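Local coordinates for uncharacterized protein Rv2277c (Mycobacterium tuberculosis, PDB 5VUG) that has no established function, but carries a TIM-barrel glycerophosphodiester phosphodiesterase domain and probably hydrolyses phosphoric diesters, at residues H16-R21 with V28-N33; D22-T27 with H97-R102; G41-V46 with M247-K252; P59-L62 with G68-P71. All coordinates share one frame; numbering follows the deposited sequence.

Interaction 1 (H16-R21 with V28-N33); sequences HRAGTR and VLAITN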
loop_
_atom_site.group_PDB
_atom_site.type_symbol
_atom_site.label_atom_id
_atom_site.label_comp_id
_atom_site.label_asym_id
_atom_site.label_seq_id
_atom_site.Cartn_x
_atom_site.Cartn_y
_atom_site.Cartn_z
ATOM N N HIS A 16 -4.200 -4.212 -26.947
ATOM C CA HIS A 16 -4.567 -5.079 -25.830
ATOM C C HIS A 16 -5.609 -6.106 -26.263
ATOM O O HIS A 16 -6.732 -5.740 -26.627
ATOM C CB HIS A 16 -5.133 -4.222 -24.703
ATOM C CG HIS A 16 -5.431 -4.989 -23.455
ATOM N ND1 HIS A 16 -6.552 -4.752 -22.692
ATOM C CD2 HIS A 16 -4.753 -5.982 -22.832
ATOM C CE1 HIS A 16 -6.562 -5.573 -21.655
ATOM N NE2 HIS A 16 -5.478 -6.328 -21.712
ATOM N N ARG A 17 -5.259 -7.394 -26.173
ATOM C CA ARG A 17 -6.110 -8.480 -26.677
ATOM C C ARG A 17 -6.463 -8.251 -28.145
ATOM O O ARG A 17 -7.581 -8.527 -28.589
ATOM C CB ARG A 17 -7.374 -8.688 -25.837
ATOM C CG ARG A 17 -7.176 -8.615 -24.335
ATOM C CD ARG A 17 -8.536 -8.736 -23.663
ATOM N NE ARG A 17 -8.483 -8.391 -22.251
ATOM C CZ ARG A 17 -9.515 -7.920 -21.570
ATOM N NH1 ARG A 17 -9.378 -7.629 -20.289
ATOM N NH2 ARG A 17 -10.686 -7.738 -22.175
ATOM N N ALA A 18 -5.491 -7.726 -28.898
ATOM C CA ALA A 18 -5.643 -7.374 -30.305
ATOM C C ALA A 18 -6.585 -6.200 -30.528
ATOM O O ALA A 18 -7.021 -5.966 -31.661
ATOM C CB ALA A 18 -6.018 -8.577 -31.190
ATOM N N GLY A 19 -6.883 -5.434 -29.476
ATOM C CA GLY A 19 -7.696 -4.238 -29.606
ATOM C C GLY A 19 -9.164 -4.453 -29.295
ATOM O O GLY A 19 -10.031 -4.216 -30.146
ATOM N N THR A 20 -9.436 -4.826 -28.038
ATOM C CA THR A 20 -10.736 -5.337 -27.607
ATOM C C THR A 20 -11.890 -4.353 -27.838
ATOM O O THR A 20 -13.040 -4.781 -27.998
ATOM C CB THR A 20 -10.607 -5.765 -26.137
ATOM O OG1 THR A 20 -11.863 -6.225 -25.631
ATOM C CG2 THR A 20 -10.123 -4.625 -25.286
ATOM N N ARG A 21 -11.623 -3.044 -27.843
ATOM C CA ARG A 21 -12.699 -2.075 -28.055
ATOM C C ARG A 21 -13.160 -2.032 -29.511
ATOM O O ARG A 21 -14.349 -1.815 -29.783
ATOM C CB ARG A 21 -12.237 -0.689 -27.600
ATOM C CG ARG A 21 -13.204 0.434 -27.886
ATOM C CD ARG A 21 -14.499 0.283 -27.123
ATOM N NE ARG A 21 -15.102 1.586 -26.841
ATOM C CZ ARG A 21 -15.717 2.347 -27.743
ATOM N NH1 ARG A 21 -15.820 1.947 -29.006
ATOM N NH2 ARG A 21 -16.232 3.516 -27.383
ATOM N N VAL A 28 -8.475 -13.229 -35.280
ATOM C CA VAL A 28 -7.666 -12.820 -36.432
ATOM C C VAL A 28 -8.204 -11.531 -37.051
ATOM O O VAL A 28 -7.428 -10.653 -37.450
ATOM C CB VAL A 28 -7.517 -13.966 -37.451
ATOM C CG1 VAL A 28 -6.884 -13.457 -38.765
ATOM C CG2 VAL A 28 -6.683 -15.100 -36.836
ATOM N N LEU A 29 -9.534 -11.373 -37.105
ATOM C CA LEU A 29 -10.098 -10.112 -37.591
ATOM C C LEU A 29 -9.542 -8.929 -36.806
ATOM O O LEU A 29 -9.099 -7.931 -37.388
ATOM C CB LEU A 29 -11.633 -10.130 -37.550
ATOM C CG LEU A 29 -12.304 -8.832 -38.038
ATOM C CD1 LEU A 29 -12.002 -8.604 -39.503
ATOM C CD2 LEU A 29 -13.816 -8.828 -37.809
ATOM N N ALA A 30 -9.524 -9.039 -35.474
ATOM C CA ALA A 30 -8.998 -7.949 -34.661
ATOM C C ALA A 30 -7.507 -7.736 -34.902
ATOM O O ALA A 30 -7.054 -6.592 -35.025
ATOM C CB ALA A 30 -9.267 -8.213 -33.181
ATOM N N ILE A 31 -6.731 -8.826 -34.960
ATOM C CA ILE A 31 -5.289 -8.721 -35.195
ATOM C C ILE A 31 -5.017 -8.003 -36.508
ATOM O O ILE A 31 -4.189 -7.085 -36.575
ATOM C CB ILE A 31 -4.633 -10.113 -35.182
ATOM C CG1 ILE A 31 -4.673 -10.728 -33.778
ATOM C CG2 ILE A 31 -3.172 -10.021 -35.687
ATOM C CD1 ILE A 31 -4.383 -12.227 -33.749
ATOM N N THR A 32 -5.698 -8.425 -37.580
ATOM C CA THR A 32 -5.454 -7.829 -38.892
ATOM C C THR A 32 -5.788 -6.344 -38.879
ATOM O O THR A 32 -5.047 -5.518 -39.436
ATOM C CB THR A 32 -6.292 -8.552 -39.952
ATOM O OG1 THR A 32 -5.885 -9.925 -40.032
ATOM C CG2 THR A 32 -6.113 -7.905 -41.324
ATOM N N ASN A 33 -6.904 -5.987 -38.244
ATOM C CA ASN A 33 -7.287 -4.585 -38.182
ATOM C C ASN A 33 -6.327 -3.782 -37.321
ATOM O O ASN A 33 -6.049 -2.621 -37.638
ATOM C CB ASN A 33 -8.729 -4.453 -37.702
ATOM C CG ASN A 33 -9.729 -4.638 -38.828
ATOM O OD1 ASN A 33 -10.338 -5.695 -38.979
ATOM N ND2 ASN A 33 -9.898 -3.605 -39.625
HETATM O O HOH W 1 -8.360 -4.502 -33.557
#
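In the loop whose A18 meets A30 and I31, the one packed flat group is the imidazole of H16, which itself lies away from the helix: R17 CG lies over the centre of one face, 3.8 Å above the ring plane. The ring also meets W43 edge-to-face, while ND1 bonds to D271 and NE2 to a bound glycerol. From this ring the chain turns back toward helix 28-36, with H16 O taking the backbone N-H of both G19 and T20. The turn presents the methyl of A18 to the helix. A18 CB lies 3.8 Å from A30 CB and 3.6 Å from I31 CG1, a branch brought there because it stands beside the I31 backbone N (chi1 -68°), anti to the carbonyl carbon. M42 and L44 of strand 41-48 also touch A18, which places the contact at the first strand-loop-helix connection of the TIM barrel. A18 O comes to 3.4 Å from A30 O, two acceptors that cannot bond directly. One water resolves this, donating to A18 O over 2.7 Å and to A30 O over 2.9 Å. The small side chains of A18 and A30 let loop and helix come close, and a shared water links two acceptors.

Interaction 2 (D22-T27 with H97-R102); sequences DFPENT and HPYRQR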
loop_
_atom_site.group_PDB
_atom_site.type_symbol
_atom_site.label_atom_id
_atom_site.label_comp_id
_atom_site.label_asym_id
_atom_site.label_seq_id
_atom_site.Cartn_x
_atom_site.Cartn_y
_atom_site.Cartn_z
ATOM N N ASP A 22 -12.251 -2.251 -30.454
ATOM C CA ASP A 22 -12.533 -2.030 -31.867
ATOM C C ASP A 22 -13.172 -3.232 -32.558
ATOM O O ASP A 22 -14.021 -3.053 -33.438
ATOM C CB ASP A 22 -11.239 -1.670 -32.605
ATOM C CG ASP A 22 -10.645 -0.346 -32.151
ATOM O OD1 ASP A 22 -11.351 0.466 -31.516
ATOM O OD2 ASP A 22 -9.456 -0.110 -32.451
ATOM N N PHE A 23 -12.738 -4.442 -32.224
ATOM C CA PHE A 23 -13.178 -5.671 -32.870
ATOM C C PHE A 23 -13.127 -6.777 -31.832
ATOM O O PHE A 23 -12.479 -6.618 -30.791
ATOM C CB PHE A 23 -12.263 -6.032 -34.051
ATOM C CG PHE A 23 -12.337 -5.055 -35.186
ATOM C CD1 PHE A 23 -13.309 -5.187 -36.169
ATOM C CD2 PHE A 23 -11.449 -3.989 -35.256
ATOM C CE1 PHE A 23 -13.387 -4.278 -37.202
ATOM C CE2 PHE A 23 -11.525 -3.067 -36.290
ATOM C CZ PHE A 23 -12.485 -3.217 -37.268
ATOM N N PRO A 24 -13.814 -7.921 -32.079
ATOM C CA PRO A 24 -13.806 -9.016 -31.093
ATOM C C PRO A 24 -12.403 -9.386 -30.638
ATOM O O PRO A 24 -11.531 -9.680 -31.464
ATOM C CB PRO A 24 -14.474 -10.168 -31.854
ATOM C CG PRO A 24 -15.459 -9.451 -32.760
ATOM C CD PRO A 24 -14.719 -8.208 -33.209
ATOM N N GLU A 25 -12.170 -9.335 -29.330
ATOM C CA GLU A 25 -10.817 -9.495 -28.818
ATOM C C GLU A 25 -10.260 -10.871 -29.167
ATOM O O GLU A 25 -10.991 -11.858 -29.283
ATOM C CB GLU A 25 -10.791 -9.288 -27.305
ATOM C CG GLU A 25 -11.673 -10.254 -26.517
ATOM C CD GLU A 25 -11.498 -10.088 -25.037
ATOM O OE1 GLU A 25 -11.856 -9.017 -24.518
ATOM O OE2 GLU A 25 -10.986 -11.022 -24.392
ATOM N N ASN A 26 -8.943 -10.931 -29.351
ATOM C CA ASN A 26 -8.257 -12.205 -29.532
ATOM C C ASN A 26 -8.763 -12.993 -30.749
ATOM O O ASN A 26 -8.795 -14.226 -30.735
ATOM C CB ASN A 26 -8.297 -13.043 -28.250
ATOM C CG ASN A 26 -7.347 -12.522 -27.187
ATOM O OD1 ASN A 26 -6.187 -12.195 -27.482
ATOM N ND2 ASN A 26 -7.825 -12.450 -25.936
ATOM N N THR A 27 -9.127 -12.288 -31.826
ATOM C CA THR A 27 -9.487 -12.922 -33.093
ATOM C C THR A 27 -8.552 -12.446 -34.199
ATOM O O THR A 27 -7.917 -11.398 -34.087
ATOM C CB THR A 27 -10.942 -12.628 -33.510
ATOM O OG1 THR A 27 -11.102 -11.220 -33.727
ATOM C CG2 THR A 27 -11.916 -13.118 -32.432
ATOM N N HIS A 97 -25.670 -7.632 -31.829
ATOM C CA HIS A 97 -24.367 -8.292 -31.791
ATOM C C HIS A 97 -23.920 -8.506 -33.231
ATOM O O HIS A 97 -24.244 -9.532 -33.853
ATOM C CB HIS A 97 -24.453 -9.600 -31.008
ATOM C CG HIS A 97 -24.853 -9.417 -29.576
ATOM N ND1 HIS A 97 -26.152 -9.574 -29.139
ATOM C CD2 HIS A 97 -24.130 -9.075 -28.484
ATOM C CE1 HIS A 97 -26.209 -9.346 -27.838
ATOM N NE2 HIS A 97 -24.995 -9.042 -27.416
ATOM N N PRO A 98 -23.175 -7.560 -33.805
ATOM C CA PRO A 98 -22.936 -7.592 -35.259
ATOM C C PRO A 98 -22.139 -8.788 -35.747
ATOM O O PRO A 98 -22.168 -9.075 -36.950
ATOM C CB PRO A 98 -22.209 -6.267 -35.531
ATOM C CG PRO A 98 -21.604 -5.884 -34.211
ATOM C CD PRO A 98 -22.571 -6.378 -33.164
ATOM N N TYR A 99 -21.428 -9.498 -34.874
ATOM C CA TYR A 99 -20.641 -10.640 -35.317
ATOM C C TYR A 99 -21.326 -11.984 -35.090
ATOM O O TYR A 99 -20.737 -13.022 -35.404
ATOM C CB TYR A 99 -19.219 -10.601 -34.730
ATOM C CG TYR A 99 -18.446 -9.405 -35.234
ATOM C CD1 TYR A 99 -17.825 -9.435 -36.471
ATOM C CD2 TYR A 99 -18.370 -8.228 -34.487
ATOM C CE1 TYR A 99 -17.133 -8.331 -36.951
ATOM C CE2 TYR A 99 -17.681 -7.125 -34.959
ATOM C CZ TYR A 99 -17.060 -7.181 -36.191
ATOM O OH TYR A 99 -16.374 -6.083 -36.678
ATOM N N ARG A 100 -22.559 -11.997 -34.580
ATOM C CA ARG A 100 -23.309 -13.251 -34.564
ATOM C C ARG A 100 -23.620 -13.731 -35.972
ATOM O O ARG A 100 -23.774 -14.937 -36.193
ATOM C CB ARG A 100 -24.603 -13.100 -33.775
ATOM C CG ARG A 100 -24.346 -12.966 -32.317
ATOM C CD ARG A 100 -25.523 -13.371 -31.470
ATOM N NE ARG A 100 -25.147 -13.147 -30.086
ATOM C CZ ARG A 100 -25.977 -13.122 -29.058
ATOM N NH1 ARG A 100 -27.285 -13.313 -29.233
ATOM N NH2 ARG A 100 -25.484 -12.903 -27.850
ATOM N N GLN A 101 -23.713 -12.813 -36.929
ATOM C CA GLN A 101 -23.982 -13.170 -38.311
ATOM C C GLN A 101 -22.734 -13.163 -39.182
ATOM O O GLN A 101 -22.811 -13.562 -40.349
ATOM C CB GLN A 101 -25.041 -12.233 -38.907
ATOM C CG GLN A 101 -25.961 -11.583 -37.874
ATOM C CD GLN A 101 -26.729 -12.589 -37.027
ATOM O OE1 GLN A 101 -26.901 -13.748 -37.410
ATOM N NE2 GLN A 101 -27.192 -12.144 -35.864
ATOM N N ARG A 102 -21.585 -12.721 -38.645
ATOM C CA ARG A 102 -20.309 -12.716 -39.364
ATOM C C ARG A 102 -19.271 -13.215 -38.360
ATOM O O ARG A 102 -18.557 -12.424 -37.742
ATOM C CB ARG A 102 -19.956 -11.325 -39.900
ATOM C CG ARG A 102 -18.667 -11.273 -40.736
ATOM C CD ARG A 102 -17.495 -10.636 -39.977
ATOM N NE ARG A 102 -16.263 -10.592 -40.769
ATOM C CZ ARG A 102 -15.216 -11.394 -40.583
ATOM N NH1 ARG A 102 -15.234 -12.311 -39.625
ATOM N NH2 ARG A 102 -14.144 -11.272 -41.357
HETATM O O HOH W 2 -16.257 -3.804 -35.053
#
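P24 and Y99 join two loops of the TIM-barrel domain, the one that leads from strand 12-16 into helix 28-36 and the one that precedes helix 109-114. The main apolar element is a CH-pi contact: P24 CG sits over one face of the Y99 ring, 3.9 Å from the centroid and 24° off the normal, displaced toward the rim. P24 CD lies 3.6 Å from Y99 CE2, so two carbons of the pyrrolidine rest on the same phenol, the two side chains meeting at about a right angle. Y99 reaches across with CG beside its backbone N (chi1 -64°). Its hydroxyl then arrives at the edge of the F23 ring, near the ring plane, with Y99 OH 3.2 Å from F23 CD1. L29 of the helix also packs against Y99.

No direct hydrogen bond joins the two loops, but a water does. It donates to D22 O over 2.9 Å and pairs with Y99 OH, lying in the plane of the phenol at its edge.

Each loop also has polar bonds of its own. R100 N bonds to H97 O in a type I turn, and the guanidinium of R100 lies over the H97 imidazole. Residues P24 to T27 form a type II turn, and T27, at the N-cap of the helix, is bonded to A30 N through its hydroxyl oxygen. That same OG1 gives its proton to P24 O over 2.8 Å, from a position tilted 27° out of the carbonyl plane.

Interaction 3 (G41-V46 with M247-K252); sequences GMWLTV and MGFAVK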
loop_
_atom_site.group_PDB
_atom_site.type_symbol
_atom_site.label_atom_id
_atom_site.label_comp_id
_atom_site.label_asym_id
_atom_site.label_seq_id
_atom_site.Cartn_x
_atom_site.Cartn_y
_atom_site.Cartn_z
ATOM N N GLY A 41 2.920 -3.307 -31.413
ATOM C CA GLY A 41 3.007 -4.572 -30.708
ATOM C C GLY A 41 1.618 -5.144 -30.574
ATOM O O GLY A 41 0.621 -4.419 -30.681
HETATM N N MSE A 42 1.564 -6.454 -30.336
HETATM C CA MSE A 42 0.318 -7.212 -30.302
HETATM C C MSE A 42 0.264 -8.020 -29.003
HETATM O O MSE A 42 1.099 -8.899 -28.773
HETATM C CB MSE A 42 0.252 -8.141 -31.526
HETATM C CG MSE A 42 -1.102 -8.791 -31.786
HETATM SE SE MSE A 42 -2.443 -7.485 -32.377
HETATM C CE MSE A 42 -1.614 -6.868 -34.028
ATOM N N TRP A 43 -0.708 -7.724 -28.148
ATOM C CA TRP A 43 -0.870 -8.409 -26.868
ATOM C C TRP A 43 -2.019 -9.407 -27.002
ATOM O O TRP A 43 -3.152 -9.014 -27.291
ATOM C CB TRP A 43 -1.187 -7.381 -25.773
ATOM C CG TRP A 43 -1.408 -7.962 -24.394
ATOM C CD1 TRP A 43 -2.483 -8.711 -23.963
ATOM C CD2 TRP A 43 -0.541 -7.822 -23.264
ATOM N NE1 TRP A 43 -2.322 -9.045 -22.636
ATOM C CE2 TRP A 43 -1.138 -8.520 -22.183
ATOM C CE3 TRP A 43 0.688 -7.181 -23.058
ATOM C CZ2 TRP A 43 -0.546 -8.597 -20.921
ATOM C CZ3 TRP A 43 1.277 -7.258 -21.801
ATOM C CH2 TRP A 43 0.661 -7.969 -20.747
ATOM N N LEU A 44 -1.740 -10.688 -26.774
ATOM C CA LEU A 44 -2.706 -11.749 -27.029
ATOM C C LEU A 44 -2.798 -12.647 -25.803
ATOM O O LEU A 44 -1.780 -12.922 -25.155
ATOM C CB LEU A 44 -2.249 -12.586 -28.231
ATOM C CG LEU A 44 -2.001 -11.830 -29.545
ATOM C CD1 LEU A 44 -1.355 -12.732 -30.581
ATOM C CD2 LEU A 44 -3.310 -11.208 -30.075
ATOM N N THR A 45 -4.002 -13.130 -25.486
ATOM C CA THR A 45 -4.192 -13.991 -24.320
ATOM C C THR A 45 -4.271 -15.436 -24.792
ATOM O O THR A 45 -5.055 -15.745 -25.692
ATOM C CB THR A 45 -5.478 -13.654 -23.557
ATOM O OG1 THR A 45 -5.732 -12.247 -23.602
ATOM C CG2 THR A 45 -5.338 -14.110 -22.114
ATOM N N VAL A 46 -3.480 -16.321 -24.180
ATOM C CA VAL A 46 -3.273 -17.674 -24.695
ATOM C C VAL A 46 -3.731 -18.710 -23.668
ATOM O O VAL A 46 -3.393 -18.617 -22.480
ATOM C CB VAL A 46 -1.806 -17.910 -25.100
ATOM C CG1 VAL A 46 -1.682 -19.216 -25.873
ATOM C CG2 VAL A 46 -1.284 -16.723 -25.923
HETATM N N MSE A 247 6.149 -1.032 -19.777
HETATM C CA MSE A 247 4.857 -0.806 -20.420
HETATM C C MSE A 247 3.808 -0.346 -19.425
HETATM O O MSE A 247 3.686 -0.907 -18.322
HETATM C CB MSE A 247 4.373 -2.089 -21.105
HETATM C CG MSE A 247 3.048 -1.918 -21.884
HETATM SE SE MSE A 247 2.468 -3.588 -22.733
HETATM C CE MSE A 247 4.131 -4.101 -23.582
ATOM N N GLY A 248 3.049 0.680 -19.807
ATOM C CA GLY A 248 1.903 1.086 -19.015
ATOM C C GLY A 248 0.673 0.304 -19.429
ATOM O O GLY A 248 0.342 0.273 -20.619
ATOM N N PHE A 249 0.017 -0.365 -18.484
ATOM C CA PHE A 249 -1.208 -1.096 -18.789
ATOM C C PHE A 249 -2.413 -0.165 -18.638
ATOM O O PHE A 249 -2.368 0.847 -17.931
ATOM C CB PHE A 249 -1.399 -2.273 -17.822
ATOM C CG PHE A 249 -0.327 -3.343 -17.906
ATOM C CD1 PHE A 249 0.473 -3.487 -19.034
ATOM C CD2 PHE A 249 -0.168 -4.246 -16.858
ATOM C CE1 PHE A 249 1.432 -4.502 -19.105
ATOM C CE2 PHE A 249 0.793 -5.250 -16.914
ATOM C CZ PHE A 249 1.587 -5.379 -18.044
ATOM N N ALA A 250 -3.513 -0.539 -19.294
ATOM C CA ALA A 250 -4.796 0.157 -19.145
ATOM C C ALA A 250 -4.679 1.649 -19.474
ATOM O O ALA A 250 -5.124 2.517 -18.719
ATOM C CB ALA A 250 -5.406 -0.080 -17.760
ATOM N N VAL A 251 -4.051 1.942 -20.610
ATOM C CA VAL A 251 -3.904 3.310 -21.098
ATOM C C VAL A 251 -5.133 3.599 -21.955
ATOM O O VAL A 251 -5.285 3.043 -23.049
ATOM C CB VAL A 251 -2.598 3.477 -21.884
ATOM C CG1 VAL A 251 -2.491 4.886 -22.501
ATOM C CG2 VAL A 251 -1.389 3.168 -20.966
ATOM N N LYS A 252 -6.030 4.436 -21.439
ATOM C CA LYS A 252 -7.353 4.663 -22.024
ATOM C C LYS A 252 -7.564 6.072 -22.546
ATOM O O LYS A 252 -8.120 6.241 -23.634
ATOM C CB LYS A 252 -8.454 4.366 -20.994
ATOM C CG LYS A 252 -8.356 2.996 -20.338
ATOM C CD LYS A 252 -9.458 2.795 -19.308
ATOM C CE LYS A 252 -8.979 1.894 -18.187
ATOM N NZ LYS A 252 -7.791 2.514 -17.522
#
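Although W43 meets M247 and F249 purely through apolar atoms, the second segment carries a sound polar bond at its exposed end: K252 NZ donates to A250 O over 2.9 Å, from above the carbonyl plane and not along a lone pair. The contact itself lies deep in the TIM barrel, where strands 41-48 and 245-249 are separated by strands 12-16 and 267-270. The CA atoms of W43 and F249 are 10.9 Å apart, and side chains bridge the interval. W43 sends its indole inward with CG anti to the backbone N (chi1 179°). M247, modelled as selenomethionine, brings SE to 4.0 Å from W43 CZ3, and also touches CE3. This Met-aromatic approach is oblique, 63° off the ring normal. F249 CZ comes within 3.9 Å of W43 CH2. The two six-membered rings, with centroids 5.4 Å apart and planes at 73°, meet obliquely. M247 SE also lies in the plane of the F249 ring, at its edge. Y154 meets both aromatics, and L269 touches both as well. The far rim of the indole is therefore held by dispersion forces from a polarisable selenium and a phenyl ring, without any hydrogen bond across the contact.

Interaction 4 (P59-L62 with G68-P71); sequences PSDL and GAGP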
loop_
_atom_site.group_PDB
_atom_site.type_symbol
_atom_site.label_atom_id
_atom_site.label_comp_id
_atom_site.label_asym_id
_atom_site.label_seq_id
_atom_site.Cartn_x
_atom_site.Cartn_y
_atom_site.Cartn_z
ATOM N N PRO A 59 -11.140 -15.145 -21.201
ATOM C CA PRO A 59 -11.943 -15.505 -20.023
ATOM C C PRO A 59 -11.714 -16.943 -19.570
ATOM O O PRO A 59 -11.202 -17.794 -20.300
ATOM C CB PRO A 59 -13.384 -15.307 -20.504
ATOM C CG PRO A 59 -13.275 -14.306 -21.604
ATOM C CD PRO A 59 -11.993 -14.672 -22.307
ATOM N N SER A 60 -12.126 -17.219 -18.332
ATOM C CA SER A 60 -11.988 -18.584 -17.835
ATOM C C SER A 60 -13.006 -19.529 -18.473
ATOM O O SER A 60 -12.733 -20.728 -18.610
ATOM C CB SER A 60 -12.068 -18.610 -16.311
ATOM O OG SER A 60 -13.284 -18.044 -15.865
ATOM N N ASP A 61 -14.166 -19.019 -18.889
ATOM C CA ASP A 61 -15.193 -19.850 -19.507
ATOM C C ASP A 61 -15.519 -19.360 -20.912
ATOM O O ASP A 61 -15.588 -18.151 -21.170
ATOM C CB ASP A 61 -16.477 -19.932 -18.672
ATOM C CG ASP A 61 -17.329 -21.139 -19.040
ATOM O OD1 ASP A 61 -18.164 -21.043 -19.981
ATOM O OD2 ASP A 61 -17.145 -22.197 -18.397
ATOM N N LEU A 62 -15.735 -20.324 -21.806
ATOM C CA LEU A 62 -16.092 -20.034 -23.190
ATOM C C LEU A 62 -17.405 -19.266 -23.318
ATOM O O LEU A 62 -17.618 -18.593 -24.334
ATOM C CB LEU A 62 -16.134 -21.344 -23.988
ATOM C CG LEU A 62 -14.756 -21.980 -24.219
ATOM C CD1 LEU A 62 -14.897 -23.438 -24.596
ATOM C CD2 LEU A 62 -14.023 -21.226 -25.315
ATOM N N GLY A 68 -20.325 -21.263 -27.063
ATOM C CA GLY A 68 -20.093 -22.478 -26.315
ATOM C C GLY A 68 -19.950 -22.205 -24.822
ATOM O O GLY A 68 -19.994 -21.068 -24.361
ATOM N N ALA A 69 -19.770 -23.291 -24.064
ATOM C CA ALA A 69 -19.655 -23.200 -22.613
ATOM C C ALA A 69 -18.589 -24.162 -22.110
ATOM O O ALA A 69 -18.389 -25.238 -22.675
ATOM C CB ALA A 69 -20.992 -23.491 -21.901
ATOM N N GLY A 70 -17.909 -23.763 -21.035
ATOM C CA GLY A 70 -16.926 -24.611 -20.393
ATOM C C GLY A 70 -15.529 -24.039 -20.520
ATOM O O GLY A 70 -15.307 -23.073 -21.251
ATOM N N PRO A 71 -14.558 -24.613 -19.812
ATOM C CA PRO A 71 -13.183 -24.116 -19.921
ATOM C C PRO A 71 -12.583 -24.467 -21.278
ATOM O O PRO A 71 -13.000 -25.416 -21.945
ATOM C CB PRO A 71 -12.451 -24.844 -18.788
ATOM C CG PRO A 71 -13.257 -26.080 -18.548
ATOM C CD PRO A 71 -14.675 -25.758 -18.892
#
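The long loop between strand 54-56 and helix 77-80 doubles back on itself where D61 and L62 meet G70. Two nearly straight hydrogen bonds close the bend. L62 N donates to G70 O over 2.8 Å, approaching 29° out of the carbonyl plane. In return, G70 N donates to D61 OD1 over 2.9 Å. The oxygen is met on its syn side, 33° out of the carboxylate plane. D61 can reach because CG stands anti to the backbone N (chi1 -160°), which brings the carboxylate to the G70 N-H. OD1 also bonds to A63 N, two residues on, the pattern of an Asx turn, so one oxygen is gripped by two backbone N-H groups.

In the GDPD branch of the TIM-barrel fold, an insertion commonly follows the second barrel strand, and this loop is consistent with part of it. G70 has a positive phi, a backbone shape that glycine adopts easily. Its own carbonyl is wrapped by L62, with G70 O 3.2 Å from L62 CG. That side chain is buried, packing also on K75 and I106. Nearby, L62 O and G68 O are two acceptors 3.4 Å apart; T66 OG1 bonds to L62 O and to G68 N. At the other end of the bend, S60 O rests 3.7 Å from P71 CA.

Overall arrangement
Interactions 1 and 2, with centres 10 Å apart, share the loop from strand 12-16 to helix 28-36. R17 NH2 makes a 2.9 Å salt bridge to E25 OE1, and R17 O lies 2.9 Å from N26 N. That loop is tied in turn to the strand of interaction 3, with A18 N 3.1 Å from W43 O and N26 OD1 3.1 Å from T45 N. Interactions 1 and 3 both reach bound glycerol, probably from the crystallisation liquor: H16 hydrogen-bonds it and the W43 side chain comes within about 3 Å. The M247 side chain is about 11 Å from the calcium ion. Interaction 4 lies at the surface and touches none of the others, though its nearest atoms come within about 4 Å of interaction 2.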